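Local coordinates for putative flagella-related protein H (Methanocaldococcus jannaschii DSM 2661, PDB 4WIA), which probably binds and hydrolyses ATP as an accessory component of the archaellum, the archaeal flagellum, at residues H26-I31 and S179-I184; I30-E35 and I158-V163; N75-S80 and F217-K222; I9-D14 and L47-L52. All coordinates share one frame; numbering follows the deposited sequence.

Contact 1: H26-I31 and S179-I184; sequences HGSLII and SATMLI
T181 meets L29 at the point where two parallel strands begin to pair, and its hydroxyl does work that a backbone carbonyl usually does in a sheet. With OG1 set between the backbone N and the carbonyl carbon (chi1 67°), the oxygen turns to the neighbouring chain and accepts the L29 N-H, T181 OG1 lying 2.8 Å from L29 N in a rather bent bond. In return L29 O takes two donors: T181 N in the carbonyl plane on a lone pair, and M182 N, 3.1 Å from L29 O, from well above that plane. Beyond this double grip the ladder becomes regular, with I31 N bonded to M182 O and I184 N to I31 O.

The side chains divide between the two faces of the sheet. On one, I30 and M182, a selenomethionine, lie side by side, I30 CD1 3.8 Å from M182 SE, and I30 CG2 meets CD1 of I184. On the other, I31 CG1 presses tightly on A180 CB at 3.5 Å, while L183 CD1 packs against I31 CB and CG2. Further out, a water lies between T181 OG1 and S28 OG, doubtfully close to the latter; S28 OG is itself bonded to P25 O, and helix 142-153 covers L29 through M146 and F149. A valine in place of T181 would probably leave the L29 N-H without its acceptor. A central strand pair of this P-loop NTPase-like sheet thus starts with a side-chain oxygen, so that the L29 amide finds an acceptor before the regular ladder takes over.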
loop_
_atom_site.group_PDB
_atom_site.type_symbol
_atom_site.label_atom_id
_atom_site.label_comp_id
_atom_site.label_asym_id
_atom_site.label_seq_id
_atom_site.Cartn_x
_atom_site.Cartn_y
_atom_site.Cartn_z
ATOM N N HIS A 26 3.444 -11.043 14.822
ATOM C CA HIS A 26 2.748 -10.401 15.925
ATOM C C HIS A 26 3.160 -11.027 17.276
ATOM O O HIS A 26 3.387 -12.213 17.352
ATOM C CB HIS A 26 1.232 -10.458 15.681
ATOM C CG HIS A 26 0.768 -9.409 14.715
ATOM N ND1 HIS A 26 0.157 -9.687 13.517
ATOM C CD2 HIS A 26 0.858 -8.067 14.774
ATOM C CE1 HIS A 26 -0.083 -8.566 12.860
ATOM N NE2 HIS A 26 0.321 -7.567 13.612
ATOM N N GLY A 27 3.241 -10.205 18.330
ATOM C CA GLY A 27 3.673 -10.658 19.624
ATOM C C GLY A 27 5.172 -10.830 19.748
ATOM O O GLY A 27 5.626 -11.453 20.664
ATOM N N SER A 28 5.958 -10.336 18.809
ATOM C CA SER A 28 7.398 -10.513 18.907
ATOM C C SER A 28 8.004 -9.477 19.884
ATOM O O SER A 28 7.578 -8.303 19.908
ATOM C CB SER A 28 8.038 -10.359 17.519
ATOM O OG SER A 28 7.735 -11.488 16.678
ATOM N N LEU A 29 8.986 -9.924 20.641
ATOM C CA LEU A 29 9.918 -9.075 21.279
ATOM C C LEU A 29 11.291 -9.259 20.614
ATOM O O LEU A 29 11.994 -10.268 20.816
ATOM C CB LEU A 29 10.034 -9.402 22.756
ATOM C CG LEU A 29 11.100 -8.586 23.516
ATOM C CD1 LEU A 29 10.784 -7.110 23.568
ATOM C CD2 LEU A 29 11.246 -9.129 24.938
ATOM N N ILE A 30 11.694 -8.245 19.884
ATOM C CA ILE A 30 12.887 -8.284 19.132
ATOM C C ILE A 30 13.945 -7.513 19.883
ATOM O O ILE A 30 13.755 -6.362 20.241
ATOM C CB ILE A 30 12.678 -7.586 17.777
ATOM C CG1 ILE A 30 11.446 -8.165 17.077
ATOM C CG2 ILE A 30 13.926 -7.732 16.912
ATOM C CD1 ILE A 30 11.250 -7.708 15.644
ATOM N N ILE A 31 15.054 -8.150 20.133
ATOM C CA ILE A 31 16.185 -7.486 20.739
ATOM C C ILE A 31 17.309 -7.365 19.726
ATOM O O ILE A 31 17.753 -8.359 19.163
ATOM C CB ILE A 31 16.699 -8.293 21.970
ATOM C CG1 ILE A 31 15.595 -8.392 23.017
ATOM C CG2 ILE A 31 17.939 -7.627 22.566
ATOM C CD1 ILE A 31 15.136 -7.065 23.575
ATOM N N SER A 179 14.468 -13.468 27.274
ATOM C CA SER A 179 13.156 -12.960 27.087
ATOM C C SER A 179 12.882 -12.696 25.604
ATOM O O SER A 179 11.765 -12.773 25.129
ATOM C CB SER A 179 13.051 -11.707 27.941
ATOM O OG SER A 179 11.711 -11.478 28.330
ATOM N N ALA A 180 13.906 -12.401 24.839
ATOM C CA ALA A 180 13.686 -12.093 23.422
ATOM C C ALA A 180 12.944 -13.254 22.698
ATOM O O ALA A 180 13.256 -14.405 22.925
ATOM C CB ALA A 180 15.024 -11.834 22.744
ATOM N N THR A 181 11.969 -12.946 21.844
ATOM C CA THR A 181 11.475 -13.930 20.917
ATOM C C THR A 181 12.338 -13.931 19.635
ATOM O O THR A 181 12.535 -14.977 19.007
ATOM C CB THR A 181 10.009 -13.692 20.535
ATOM O OG1 THR A 181 9.898 -12.478 19.775
ATOM C CG2 THR A 181 9.173 -13.651 21.759
HETATM N N MSE A 182 12.832 -12.767 19.246
HETATM C CA MSE A 182 13.741 -12.654 18.142
HETATM C C MSE A 182 14.964 -11.935 18.633
HETATM O O MSE A 182 14.886 -10.821 19.084
HETATM C CB MSE A 182 13.077 -11.899 17.003
HETATM C CG MSE A 182 13.974 -11.862 15.768
HETATM SE SE MSE A 182 13.063 -10.855 14.383
HETATM C CE MSE A 182 14.108 -11.440 12.861
ATOM N N LEU A 183 16.118 -12.564 18.530
ATOM C CA LEU A 183 17.351 -11.947 18.909
ATOM C C LEU A 183 18.294 -11.757 17.714
ATOM O O LEU A 183 18.653 -12.713 17.031
ATOM C CB LEU A 183 18.048 -12.796 19.940
ATOM C CG LEU A 183 19.401 -12.252 20.423
ATOM C CD1 LEU A 183 19.252 -10.996 21.297
ATOM C CD2 LEU A 183 20.189 -13.338 21.174
ATOM N N ILE A 184 18.709 -10.519 17.504
ATOM C CA ILE A 184 19.537 -10.162 16.408
ATOM C C ILE A 184 20.765 -9.488 16.945
ATOM O O ILE A 184 20.672 -8.502 17.696
ATOM C CB ILE A 184 18.844 -9.163 15.476
ATOM C CG1 ILE A 184 17.533 -9.727 14.992
ATOM C CG2 ILE A 184 19.751 -8.850 14.304
ATOM C CD1 ILE A 184 16.683 -8.708 14.243
HETATM O O HOH W 1 9.477 -13.259 17.226
#

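Contact 2: I30-E35 and I158-V163; sequences IIIEGE and IIICTV
I30, I32 and I160 share one rotamer, CG1 anti to the carbonyl carbon and chi2 near 180° (chi1 -54° in I32), and in I32 and I160 it brings CD1 of the first against CG2 of the second at 3.9 Å, the two side chains crossing obliquely. I30 and I160 instead run side by side and point the same way, with I30 CD1 4.0 Å from I160 CG1. I31 differs at its second torsion, where chi2 of -62° folds CD1 back to C161 CB on the other face; its CG2 branch meets V163 CG2 at 3.8 Å.

Beneath these side chains lies a parallel ladder in which strand 30-33 and strand 158-163 exchange bonds in turn. I30 N is bonded to I159 O, C161 N to I30 O, and I32 N to C161 O, this last 2.8 Å from I32 N to C161 O. V163 N is bonded to I32 O, and G34 N closes the series on V163 O.

The polar side chains of E33 and T162 are buried but paired outside the two segments, E33 with R177 in a salt bridge and T162 OG1 with D127 OD1. G34 opens the probable Walker A P-loop, and its carbonyl holds the ammonium of K40, a residue assigned to ATP binding by similarity. The chemistry is that of a P-loop NTPase core, in which apolar branches and an unbroken run of backbone bonds lead up to the strand end from which the probable nucleotide-binding loop departs.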
loop_
_atom_site.group_PDB
_atom_site.type_symbol
_atom_site.label_atom_id
_atom_site.label_comp_id
_atom_site.label_asym_id
_atom_site.label_seq_id
_atom_site.Cartn_x
_atom_site.Cartn_y
_atom_site.Cartn_z
ATOM N N ILE A 30 11.694 -8.245 19.884
ATOM C CA ILE A 30 12.887 -8.284 19.132
ATOM C C ILE A 30 13.945 -7.513 19.883
ATOM O O ILE A 30 13.755 -6.362 20.241
ATOM C CB ILE A 30 12.678 -7.586 17.777
ATOM C CG1 ILE A 30 11.446 -8.165 17.077
ATOM C CG2 ILE A 30 13.926 -7.732 16.912
ATOM C CD1 ILE A 30 11.250 -7.708 15.644
ATOM N N ILE A 31 15.054 -8.150 20.133
ATOM C CA ILE A 31 16.185 -7.486 20.739
ATOM C C ILE A 31 17.309 -7.365 19.726
ATOM O O ILE A 31 17.753 -8.359 19.163
ATOM C CB ILE A 31 16.699 -8.293 21.970
ATOM C CG1 ILE A 31 15.595 -8.392 23.017
ATOM C CG2 ILE A 31 17.939 -7.627 22.566
ATOM C CD1 ILE A 31 15.136 -7.065 23.575
ATOM N N ILE A 32 17.766 -6.153 19.505
ATOM C CA ILE A 32 18.887 -5.904 18.636
ATOM C C ILE A 32 20.084 -5.487 19.430
ATOM O O ILE A 32 20.103 -4.414 19.985
ATOM C CB ILE A 32 18.541 -4.847 17.600
ATOM C CG1 ILE A 32 17.251 -5.271 16.846
ATOM C CG2 ILE A 32 19.700 -4.726 16.623
ATOM C CD1 ILE A 32 16.692 -4.187 15.928
ATOM N N GLU A 33 21.060 -6.370 19.532
ATOM C CA GLU A 33 22.147 -6.199 20.458
ATOM C C GLU A 33 23.437 -6.054 19.690
ATOM O O GLU A 33 23.806 -6.942 18.900
ATOM C CB GLU A 33 22.239 -7.424 21.403
ATOM C CG GLU A 33 23.543 -7.488 22.224
ATOM C CD GLU A 33 23.643 -8.632 23.214
ATOM O OE1 GLU A 33 22.791 -9.546 23.196
ATOM O OE2 GLU A 33 24.589 -8.591 24.054
ATOM N N GLY A 34 24.185 -4.994 19.973
ATOM C CA GLY A 34 25.485 -4.818 19.353
ATOM C C GLY A 34 26.092 -3.541 19.867
ATOM O O GLY A 34 25.399 -2.704 20.427
ATOM N N GLU A 35 27.379 -3.377 19.618
ATOM C CA GLU A 35 28.089 -2.190 20.026
ATOM C C GLU A 35 27.702 -0.929 19.232
ATOM O O GLU A 35 26.948 -0.974 18.256
ATOM C CB GLU A 35 29.588 -2.432 19.910
ATOM C CG GLU A 35 30.018 -3.619 20.730
ATOM C CD GLU A 35 31.494 -3.656 21.008
ATOM O OE1 GLU A 35 31.955 -4.724 21.453
ATOM O OE2 GLU A 35 32.174 -2.633 20.795
ATOM N N ILE A 158 4.015 -5.607 18.888
ATOM C CA ILE A 158 5.384 -5.922 18.658
ATOM C C ILE A 158 6.263 -4.926 19.377
ATOM O O ILE A 158 6.022 -3.763 19.272
ATOM C CB ILE A 158 5.688 -5.861 17.142
ATOM C CG1 ILE A 158 4.995 -7.034 16.465
ATOM C CG2 ILE A 158 7.192 -5.923 16.896
ATOM C CD1 ILE A 158 4.794 -6.873 14.969
ATOM N N ILE A 159 7.291 -5.407 20.073
ATOM C CA ILE A 159 8.245 -4.528 20.714
ATOM C C ILE A 159 9.661 -4.772 20.231
ATOM O O ILE A 159 10.084 -5.896 20.077
ATOM C CB ILE A 159 8.170 -4.652 22.255
ATOM C CG1 ILE A 159 6.847 -4.086 22.716
ATOM C CG2 ILE A 159 9.295 -3.890 22.936
ATOM C CD1 ILE A 159 6.557 -4.280 24.179
ATOM N N ILE A 160 10.403 -3.693 20.021
ATOM C CA ILE A 160 11.718 -3.801 19.493
ATOM C C ILE A 160 12.618 -2.928 20.344
ATOM O O ILE A 160 12.359 -1.753 20.422
ATOM C CB ILE A 160 11.743 -3.273 18.000
ATOM C CG1 ILE A 160 10.729 -4.020 17.143
ATOM C CG2 ILE A 160 13.121 -3.437 17.417
ATOM C CD1 ILE A 160 10.602 -3.540 15.687
ATOM N N CYS A 161 13.704 -3.484 20.899
ATOM C CA CYS A 161 14.679 -2.706 21.644
ATOM C C CYS A 161 16.080 -2.879 21.103
ATOM O O CYS A 161 16.471 -3.952 20.654
ATOM C CB CYS A 161 14.745 -3.151 23.085
ATOM S SG CYS A 161 13.201 -3.237 24.014
ATOM N N THR A 162 16.874 -1.824 21.197
ATOM C CA THR A 162 18.299 -1.973 20.999
ATOM C C THR A 162 19.030 -2.038 22.354
ATOM O O THR A 162 18.645 -1.382 23.307
ATOM C CB THR A 162 18.861 -0.851 20.147
ATOM O OG1 THR A 162 18.777 0.371 20.859
ATOM C CG2 THR A 162 18.048 -0.712 18.835
ATOM N N VAL A 163 20.120 -2.788 22.359
ATOM C CA VAL A 163 20.925 -2.991 23.509
ATOM C C VAL A 163 22.388 -2.814 23.125
ATOM O O VAL A 163 22.864 -3.469 22.185
ATOM C CB VAL A 163 20.732 -4.434 23.975
ATOM C CG1 VAL A 163 21.769 -4.811 25.043
ATOM C CG2 VAL A 163 19.323 -4.653 24.482
#

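Contact 3: N75-S80 and F217-K222; sequences NSLNYS and FRVEPK. With SO4 (sulfate ion), chain G.
L77 and K222 come together where a Schellman motif ends helix 67-76 and faces the loop that follows strand 214-220. N78, with positive phi, is the residue that leaves the helix, and its N bonds back to N75 O.

One secure hydrogen bond crosses the contact. K222, itself a residue of positive phi, donates its N-H to S76 O at 2.8 Å in the plane of that carbonyl, so a helix-end acceptor is taken up by the opposing loop. K222 NZ also approaches N78 OD1, but at 2.5 Å this bond is too short to be taken as precise. The lysine chain is bent at chi2, chi3 and chi4, which curls it back over the helix end, where its CD passes S76 O at 3.5 Å. The N78 and K222 side chains cross at about a right angle.

Apolar packing is limited to L77 CD2 against V219 CG1, 3.7 Å apart, with V42 of helix 40-53 touching V219 as well. Within the strand, R218 NE lies 3.2 Å from E220 OE2, a salt bridge.

Just past the turn, Y79 sends its hydroxyl to the amide of I225. S80 OG approaches O1 of a sulfate, probably from the crystallisation liquor, at a very short 2.5 Å.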
loop_
_atom_site.group_PDB
_atom_site.type_symbol
_atom_site.label_atom_id
_atom_site.label_comp_id
_atom_site.label_asym_id
_atom_site.label_seq_id
_atom_site.Cartn_x
_atom_site.Cartn_y
_atom_site.Cartn_z
ATOM N N ASN A 75 14.939 11.348 6.696
ATOM C CA ASN A 75 14.994 11.896 5.361
ATOM C C ASN A 75 16.291 11.502 4.627
ATOM O O ASN A 75 16.297 11.281 3.407
ATOM C CB ASN A 75 14.887 13.421 5.425
ATOM C CG ASN A 75 14.952 14.028 4.064
ATOM O OD1 ASN A 75 15.950 14.625 3.695
ATOM N ND2 ASN A 75 13.887 13.904 3.324
ATOM N N SER A 76 17.384 11.407 5.385
ATOM C CA SER A 76 18.695 11.130 4.816
ATOM C C SER A 76 18.719 9.707 4.236
ATOM O O SER A 76 19.404 9.466 3.283
ATOM C CB SER A 76 19.802 11.245 5.854
ATOM O OG SER A 76 19.724 10.172 6.799
ATOM N N LEU A 77 17.937 8.818 4.823
ATOM C CA LEU A 77 17.760 7.467 4.329
ATOM C C LEU A 77 16.614 7.314 3.322
ATOM O O LEU A 77 16.340 6.199 2.816
ATOM C CB LEU A 77 17.475 6.541 5.515
ATOM C CG LEU A 77 18.604 6.561 6.542
ATOM C CD1 LEU A 77 18.275 5.705 7.730
ATOM C CD2 LEU A 77 19.938 6.134 5.976
ATOM N N ASN A 78 15.952 8.409 2.986
ATOM C CA ASN A 78 14.800 8.293 2.146
ATOM C C ASN A 78 13.738 7.404 2.729
ATOM O O ASN A 78 13.054 6.677 2.023
ATOM C CB ASN A 78 15.224 7.749 0.788
ATOM C CG ASN A 78 14.529 8.472 -0.315
ATOM O OD1 ASN A 78 15.055 9.490 -0.893
ATOM N ND2 ASN A 78 13.278 8.111 -0.493
ATOM N N TYR A 79 13.575 7.508 4.047
ATOM C CA TYR A 79 12.489 6.898 4.739
ATOM C C TYR A 79 11.686 8.028 5.331
ATOM O O TYR A 79 11.376 7.986 6.534
ATOM C CB TYR A 79 12.980 6.051 5.933
ATOM C CG TYR A 79 13.750 4.808 5.638
ATOM C CD1 TYR A 79 13.560 4.094 4.450
ATOM C CD2 TYR A 79 14.712 4.352 6.529
ATOM C CE1 TYR A 79 14.252 2.938 4.193
ATOM C CE2 TYR A 79 15.459 3.214 6.252
ATOM C CZ TYR A 79 15.210 2.512 5.086
ATOM O OH TYR A 79 15.952 1.391 4.787
ATOM N N SER A 80 11.289 9.011 4.548
ATOM C CA SER A 80 10.740 10.191 5.158
ATOM C C SER A 80 9.338 9.924 5.794
ATOM O O SER A 80 8.507 9.192 5.278
ATOM C CB SER A 80 10.795 11.387 4.199
ATOM O OG SER A 80 9.681 11.366 3.327
ATOM N N PHE A 217 24.534 -5.919 5.150
ATOM C CA PHE A 217 24.066 -4.680 4.534
ATOM C C PHE A 217 25.055 -3.556 4.705
ATOM O O PHE A 217 26.013 -3.670 5.475
ATOM C CB PHE A 217 22.697 -4.245 5.072
ATOM C CG PHE A 217 22.657 -3.992 6.559
ATOM C CD1 PHE A 217 22.449 -5.040 7.457
ATOM C CD2 PHE A 217 22.784 -2.707 7.080
ATOM C CE1 PHE A 217 22.408 -4.821 8.834
ATOM C CE2 PHE A 217 22.719 -2.481 8.472
ATOM C CZ PHE A 217 22.540 -3.545 9.345
ATOM N N ARG A 218 24.822 -2.486 3.946
ATOM C CA ARG A 218 25.486 -1.215 4.165
ATOM C C ARG A 218 24.386 -0.150 4.188
ATOM O O ARG A 218 23.274 -0.347 3.705
ATOM C CB ARG A 218 26.534 -0.943 3.105
ATOM C CG ARG A 218 25.989 -0.777 1.706
ATOM C CD ARG A 218 26.983 -1.103 0.591
ATOM N NE ARG A 218 26.272 -1.619 -0.598
ATOM C CZ ARG A 218 25.714 -2.839 -0.683
ATOM N NH1 ARG A 218 25.091 -3.230 -1.797
ATOM N NH2 ARG A 218 25.770 -3.679 0.351
ATOM N N VAL A 219 24.680 0.952 4.835
ATOM C CA VAL A 219 23.722 2.030 4.927
ATOM C C VAL A 219 24.080 3.002 3.820
ATOM O O VAL A 219 25.189 3.505 3.792
ATOM C CB VAL A 219 23.776 2.694 6.318
ATOM C CG1 VAL A 219 22.813 3.871 6.385
ATOM C CG2 VAL A 219 23.462 1.670 7.424
ATOM N N GLU A 220 23.144 3.249 2.900
ATOM C CA GLU A 220 23.437 4.077 1.731
ATOM C C GLU A 220 22.578 5.332 1.752
ATOM O O GLU A 220 21.349 5.255 2.027
ATOM C CB GLU A 220 23.200 3.296 0.401
ATOM C CG GLU A 220 24.145 2.127 0.119
ATOM C CD GLU A 220 25.564 2.506 -0.223
ATOM O OE1 GLU A 220 25.922 3.696 -0.134
ATOM O OE2 GLU A 220 26.316 1.582 -0.604
ATOM N N PRO A 221 23.211 6.496 1.490
ATOM C CA PRO A 221 22.468 7.775 1.380
ATOM C C PRO A 221 21.262 7.648 0.430
ATOM O O PRO A 221 21.410 7.096 -0.682
ATOM C CB PRO A 221 23.513 8.779 0.822
ATOM C CG PRO A 221 24.847 8.159 1.044
ATOM C CD PRO A 221 24.672 6.678 1.327
ATOM N N LYS A 222 20.084 8.091 0.905
ATOM C CA LYS A 222 18.839 8.172 0.098
ATOM C C LYS A 222 18.297 6.818 -0.404
ATOM O O LYS A 222 17.490 6.753 -1.372
ATOM C CB LYS A 222 19.027 9.154 -1.082
ATOM C CG LYS A 222 19.514 10.533 -0.694
ATOM C CD LYS A 222 18.583 11.212 0.310
ATOM C CE LYS A 222 17.497 12.078 -0.368
ATOM N NZ LYS A 222 16.055 11.681 -0.162
HETATM S S SO4 G . 6.497 12.890 3.574
HETATM O O1 SO4 G . 7.703 12.489 4.252
HETATM O O2 SO4 G . 6.365 12.116 2.374
HETATM O O3 SO4 G . 6.560 14.304 3.270
HETATM O O4 SO4 G . 5.270 12.572 4.247
#

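Contact 4: I9-D14 and L47-L52. With SO4 (sulfate ion), chain D.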
loop_
_atom_site.group_PDB
_atom_site.type_symbol
_atom_site.label_atom_id
_atom_site.label_comp_id
_atom_site.label_asym_id
_atom_site.label_seq_id
_atom_site.Cartn_x
_atom_site.Cartn_y
_atom_site.Cartn_z
ATOM N N ILE A 9 6.447 -5.647 6.500
ATOM C CA ILE A 9 7.428 -4.609 6.456
ATOM C C ILE A 9 7.919 -4.357 4.995
ATOM O O ILE A 9 8.908 -3.633 4.796
ATOM C CB ILE A 9 8.648 -4.965 7.328
ATOM C CG1 ILE A 9 9.200 -6.329 6.944
ATOM C CG2 ILE A 9 8.275 -4.978 8.789
ATOM C CD1 ILE A 9 10.693 -6.362 6.770
ATOM N N ASP A 10 7.193 -4.877 4.024
ATOM C CA ASP A 10 7.625 -4.882 2.644
ATOM C C ASP A 10 7.880 -3.527 2.043
ATOM O O ASP A 10 7.050 -2.680 2.107
ATOM C CB ASP A 10 6.525 -5.471 1.785
ATOM C CG ASP A 10 5.986 -6.744 2.301
ATOM O OD1 ASP A 10 6.073 -7.062 3.472
ATOM O OD2 ASP A 10 5.426 -7.444 1.506
ATOM N N LEU A 11 9.004 -3.384 1.369
ATOM C CA LEU A 11 9.265 -2.272 0.489
ATOM C C LEU A 11 9.744 -2.718 -0.875
ATOM O O LEU A 11 10.386 -3.763 -1.028
ATOM C CB LEU A 11 10.359 -1.407 1.123
ATOM C CG LEU A 11 10.105 -0.846 2.509
ATOM C CD1 LEU A 11 11.296 -0.033 2.951
ATOM C CD2 LEU A 11 8.890 0.050 2.521
ATOM N N SER A 12 9.495 -1.890 -1.883
ATOM C CA SER A 12 9.957 -2.192 -3.197
ATOM C C SER A 12 11.483 -2.318 -3.247
ATOM O O SER A 12 12.008 -3.150 -3.970
ATOM C CB SER A 12 9.511 -1.127 -4.194
ATOM O OG SER A 12 8.126 -1.145 -4.451
ATOM N N ARG A 13 12.169 -1.464 -2.518
ATOM C CA ARG A 13 13.576 -1.238 -2.706
ATOM C C ARG A 13 14.448 -2.306 -2.115
ATOM O O ARG A 13 15.625 -2.325 -2.370
ATOM C CB ARG A 13 13.981 0.074 -2.079
ATOM C CG ARG A 13 14.100 0.040 -0.554
ATOM C CD ARG A 13 14.338 1.429 -0.014
ATOM N NE ARG A 13 13.110 2.212 -0.091
ATOM C CZ ARG A 13 13.006 3.506 0.223
ATOM N NH1 ARG A 13 14.054 4.164 0.705
ATOM N NH2 ARG A 13 11.857 4.126 0.085
ATOM N N ASP A 14 13.928 -3.192 -1.306
ATOM C CA ASP A 14 14.734 -4.257 -0.813
ATOM C C ASP A 14 13.891 -5.501 -0.625
ATOM O O ASP A 14 12.695 -5.471 -0.740
ATOM C CB ASP A 14 15.503 -3.884 0.486
ATOM C CG ASP A 14 14.606 -3.678 1.695
ATOM O OD1 ASP A 14 13.727 -4.538 1.968
ATOM O OD2 ASP A 14 14.815 -2.653 2.427
ATOM N N LEU A 47 12.759 -0.914 9.816
ATOM C CA LEU A 47 11.563 -1.663 10.251
ATOM C C LEU A 47 10.387 -0.731 10.459
ATOM O O LEU A 47 9.278 -0.993 10.001
ATOM C CB LEU A 47 11.879 -2.447 11.512
ATOM C CG LEU A 47 12.821 -3.618 11.214
ATOM C CD1 LEU A 47 13.327 -4.251 12.494
ATOM C CD2 LEU A 47 12.144 -4.679 10.336
ATOM N N ALA A 48 10.632 0.396 11.153
ATOM C CA ALA A 48 9.578 1.369 11.378
ATOM C C ALA A 48 8.982 1.897 10.091
ATOM O O ALA A 48 7.773 1.948 9.934
ATOM C CB ALA A 48 10.102 2.524 12.230
ATOM N N TYR A 49 9.825 2.281 9.136
ATOM C CA TYR A 49 9.305 2.723 7.826
ATOM C C TYR A 49 8.486 1.664 7.111
ATOM O O TYR A 49 7.436 1.969 6.554
ATOM C CB TYR A 49 10.450 3.201 6.949
ATOM C CG TYR A 49 10.013 3.926 5.682
ATOM C CD1 TYR A 49 9.455 5.175 5.751
ATOM C CD2 TYR A 49 10.130 3.331 4.432
ATOM C CE1 TYR A 49 9.025 5.818 4.622
ATOM C CE2 TYR A 49 9.717 3.988 3.272
ATOM C CZ TYR A 49 9.173 5.223 3.381
ATOM O OH TYR A 49 8.780 5.835 2.260
ATOM N N GLY A 50 8.963 0.410 7.105
ATOM C CA GLY A 50 8.184 -0.719 6.540
ATOM C C GLY A 50 6.796 -0.874 7.159
ATOM O O GLY A 50 5.809 -0.865 6.466
ATOM N N PHE A 51 6.739 -0.984 8.496
ATOM C CA PHE A 51 5.464 -1.061 9.184
ATOM C C PHE A 51 4.553 0.115 8.804
ATOM O O PHE A 51 3.383 -0.071 8.461
ATOM C CB PHE A 51 5.682 -1.032 10.717
ATOM C CG PHE A 51 6.282 -2.294 11.295
ATOM C CD1 PHE A 51 5.702 -3.505 11.066
ATOM C CD2 PHE A 51 7.388 -2.242 12.099
ATOM C CE1 PHE A 51 6.228 -4.641 11.609
ATOM C CE2 PHE A 51 7.940 -3.373 12.663
ATOM C CZ PHE A 51 7.382 -4.595 12.368
ATOM N N LEU A 52 5.079 1.333 8.867
ATOM C CA LEU A 52 4.249 2.483 8.569
ATOM C C LEU A 52 3.699 2.465 7.140
ATOM O O LEU A 52 2.542 2.820 6.902
ATOM C CB LEU A 52 5.021 3.775 8.783
ATOM C CG LEU A 52 5.306 4.118 10.225
ATOM C CD1 LEU A 52 6.405 5.160 10.276
ATOM C CD2 LEU A 52 4.040 4.660 10.880
HETATM S S SO4 D . 9.609 1.685 -1.469
HETATM O O1 SO4 D . 9.367 2.321 -2.782
HETATM O O2 SO4 D . 10.928 1.013 -1.482
HETATM O O3 SO4 D . 9.594 2.719 -0.409
HETATM O O4 SO4 D . 8.549 0.688 -1.200
#
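I9 sets its CG2 methyl over one face of the F51 ring, and this CH-pi contact joins the loop to the 47-52 part of helix 40-53. The methyl stands 3.7 Å from the ring centroid and 21° off the ring normal, displaced toward the CE1 side, where I9 CG2 and F51 CE1 are 3.5 Å apart. The two side chains lie side by side and point the same way. With I9 CG1 between the backbone N and the carbonyl carbon (chi1 53°), CG2 falls anti to that carbonyl carbon.

L11 approaches Y49 differently. The side chains cross at about a right angle, and CD1 of L11 comes to the ring edge near CD2 of Y49 at 3.9 Å. Between these two contacts the helix presents G50, whose CA meets I9 O at 3.5 Å; a CB there would collide with that oxygen.

R13 hooks round a sulfate, probably from the crystallisation liquor. Its guanidinium presents an edge, NE donating to sulfate O2 and NH2 to O3 at 2.7 Å, while the amides of S12 and R13 bond O4 and O2. NH2 also lies obliquely to the Y49 ring, 3.8 Å from CE2. K84 and R55 of a second subunit bind the same anion, and R13 NH1 reaches the carbonyls of N78 and I223. An alanine at R13 would probably leave the sulfate held by fewer donors and those two carbonyls without this mate. The chemistry suggests that this subunit boundary can hold an anion, its surroundings probably made positive by R13 with K84 and R55 of the second subunit, beside an apolar seam between loop and helix.

Overall arrangement
Contacts 1 and 2 build the two sides of strand 29-33, with centres about 8 Å apart; E33 N bonds I184 O and S28 O bonds I159 N, so the three strands form one continuous section of sheet. Contact 4 lies about 18 Å from both by centres, yet F51 and L47 of helix 40-53 pack on I160, joining helix to sheet behind the probable P-loop. Contact 3, about 25 Å from contact 1 between centres, reaches the same sheet through strand 214-220. It meets contact 4 through the rings of Y49 and Y79. Side chains of K40 and V42, both assigned to ATP binding by similarity, lie about 4 Å from those of T162 in contact 2 and V219 in contact 3, respectively.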